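Local structure of HTH cro/C1-type domain-containing protein (Pseudomonas aeruginosa PAO1, 7CSY) at a contact of chain A with DNA. The protein is the antitoxin HigA, a helix-turn-helix protein that binds the promoter DNA of the higBA operon. Numbering follows the deposited sequence.

A contact of chain A with DNA. Residues 26-28, 42. With nucleotides of chain B.
The side-chain amide of Asn42 presents its outer edge to the phosphate of DT5, with OP2 only 2° out of the amide plane and opposite CG, between the amide nitrogen and oxygen. ND2 donates a moderately bent hydrogen bond to this OP2 over 3.1 Å. OD1 lies 3.2 Å from the same oxygen but has no hydrogen to share. The thymine methyl C7 of DT5 and the sugar carbon C3' of DT4 lie over the same face of the amide, C3' being 4.0 Å from ND2. With CG anti to the backbone N (chi1 -174°), the CB-CG bond points almost straight at OP2; chi2 (-116°) then turns that face to the methyl and the sugar. Asn42 CB also packs against C7 of DT5 at 3.8 Å; this methyl belongs to the major-groove edge of a paired base, so one residue touches both backbone and groove. The puckered pyrrolidine ring of Pro27 is turned to the preceding phosphate, its CD 3.4 Å from OP1 of DT4. OP2 of DT4 accepts a hydrogen bond from the backbone N of Ala28 (2.9 Å), and Ser26 OG adds a weak bond to the same oxygen. Ala28 CB rests on the deoxyribose of DG3, 3.6 Å from C2'. Because Ala28 N lies in the first turn of helix 27-34, the N-terminal end of that helix dipole would probably favour the phosphate charge. Ser26 precedes this helix, the first of the helix-turn-helix, and Asn42 sits on helix 38-45, the recognition helix, so both helices of the motif clasp successive phosphates of one strand.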
loop_
_atom_site.group_PDB
_atom_site.type_symbol
_atom_site.label_atom_id
_atom_site.label_comp_id
_atom_site.label_asym_id
_atom_site.label_seq_id
_atom_site.Cartn_x
_atom_site.Cartn_y
_atom_site.Cartn_z
ATOM N N SER A 26 31.959 19.121 13.984
ATOM C CA SER A 26 30.796 19.942 14.241
ATOM C C SER A 26 29.550 19.260 13.679
ATOM O O SER A 26 29.593 18.737 12.556
ATOM C CB SER A 26 31.008 21.303 13.588
ATOM O OG SER A 26 29.969 22.192 13.901
ATOM N N PRO A 27 28.431 19.204 14.439
ATOM C CA PRO A 27 27.155 18.776 13.844
ATOM C C PRO A 27 26.924 19.390 12.472
ATOM O O PRO A 27 26.578 18.684 11.514
ATOM C CB PRO A 27 26.123 19.264 14.862
ATOM C CG PRO A 27 26.834 19.105 16.168
ATOM C CD PRO A 27 28.320 19.345 15.903
ATOM N N ALA A 28 27.165 20.701 12.360
ATOM C CA ALA A 28 26.960 21.378 11.085
ATOM C C ALA A 28 28.003 20.946 10.067
ATOM O O ALA A 28 27.704 20.825 8.874
ATOM C CB ALA A 28 26.992 22.890 11.280
ATOM N N ASN A 42 21.709 17.461 13.361
ATOM C CA ASN A 42 21.550 18.037 14.686
ATOM C C ASN A 42 20.485 17.299 15.493
ATOM O O ASN A 42 20.664 17.072 16.695
ATOM C CB ASN A 42 21.220 19.523 14.580
ATOM C CG ASN A 42 21.196 20.187 15.929
ATOM O OD1 ASN A 42 20.158 20.668 16.392
ATOM N ND2 ASN A 42 22.339 20.183 16.592
ATOM P P DG B 3 29.895 26.433 10.597
ATOM O OP1 DG B 3 30.834 25.291 10.470
ATOM O OP2 DG B 3 28.824 26.623 9.590
ATOM O "O5'" DG B 3 29.215 26.254 12.016
ATOM C "C5'" DG B 3 30.019 26.059 13.142
ATOM C "C4'" DG B 3 29.156 25.959 14.369
ATOM O "O4'" DG B 3 28.308 27.129 14.454
ATOM C "C3'" DG B 3 28.218 24.763 14.387
ATOM O "O3'" DG B 3 28.101 24.274 15.702
ATOM C "C2'" DG B 3 26.892 25.330 13.876
ATOM C "C1'" DG B 3 26.942 26.763 14.382
ATOM N N9 DG B 3 26.293 27.718 13.498
ATOM C C8 DG B 3 26.549 27.923 12.161
ATOM N N7 DG B 3 25.831 28.879 11.638
ATOM C C5 DG B 3 25.060 29.343 12.700
ATOM C C6 DG B 3 24.095 30.381 12.747
ATOM O O6 DG B 3 23.710 31.124 11.824
ATOM N N1 DG B 3 23.561 30.520 14.025
ATOM C C2 DG B 3 23.914 29.751 15.114
ATOM N N2 DG B 3 23.290 30.026 16.265
ATOM N N3 DG B 3 24.815 28.784 15.081
ATOM C C4 DG B 3 25.343 28.637 13.850
ATOM P P DT B 4 27.081 23.082 16.008
ATOM O OP1 DT B 4 27.513 22.370 17.232
ATOM O OP2 DT B 4 26.972 22.330 14.731
ATOM O "O5'" DT B 4 25.708 23.848 16.346
ATOM C "C5'" DT B 4 25.405 24.190 17.700
ATOM C "C4'" DT B 4 24.052 24.887 17.814
ATOM O "O4'" DT B 4 23.820 25.724 16.668
ATOM C "C3'" DT B 4 22.828 23.966 17.914
ATOM O "O3'" DT B 4 22.247 24.132 19.191
ATOM C "C2'" DT B 4 21.889 24.450 16.784
ATOM C "C1'" DT B 4 22.439 25.833 16.484
ATOM N N1 DT B 4 22.215 26.341 15.098
ATOM C C2 DT B 4 21.369 27.405 14.912
ATOM O O2 DT B 4 20.741 27.917 15.818
ATOM N N3 DT B 4 21.266 27.841 13.614
ATOM C C4 DT B 4 21.926 27.335 12.505
ATOM O O4 DT B 4 21.769 27.794 11.373
ATOM C C5 DT B 4 22.810 26.227 12.771
ATOM C C7 DT B 4 23.578 25.598 11.647
ATOM C C6 DT B 4 22.922 25.795 14.044
ATOM P P DT B 5 21.177 23.080 19.759
ATOM O OP1 DT B 5 21.167 23.178 21.237
ATOM O OP2 DT B 5 21.425 21.769 19.122
ATOM O "O5'" DT B 5 19.794 23.660 19.228
ATOM C "C5'" DT B 5 19.429 24.992 19.538
ATOM C "C4'" DT B 5 18.219 25.415 18.732
ATOM O "O4'" DT B 5 18.634 25.808 17.395
ATOM C "C3'" DT B 5 17.150 24.324 18.531
ATOM O "O3'" DT B 5 15.862 24.886 18.728
ATOM C "C2'" DT B 5 17.352 23.937 17.070
ATOM C "C1'" DT B 5 17.685 25.300 16.501
ATOM N N1 DT B 5 18.244 25.279 15.120
ATOM C C2 DT B 5 17.914 26.299 14.242
ATOM O O2 DT B 5 17.191 27.239 14.543
ATOM N N3 DT B 5 18.469 26.183 12.992
ATOM C C4 DT B 5 19.289 25.169 12.531
ATOM O O4 DT B 5 19.729 25.149 11.377
ATOM C C5 DT B 5 19.588 24.130 13.500
ATOM C C7 DT B 5 20.472 22.976 13.121
ATOM C C6 DT B 5 19.051 24.233 14.730
#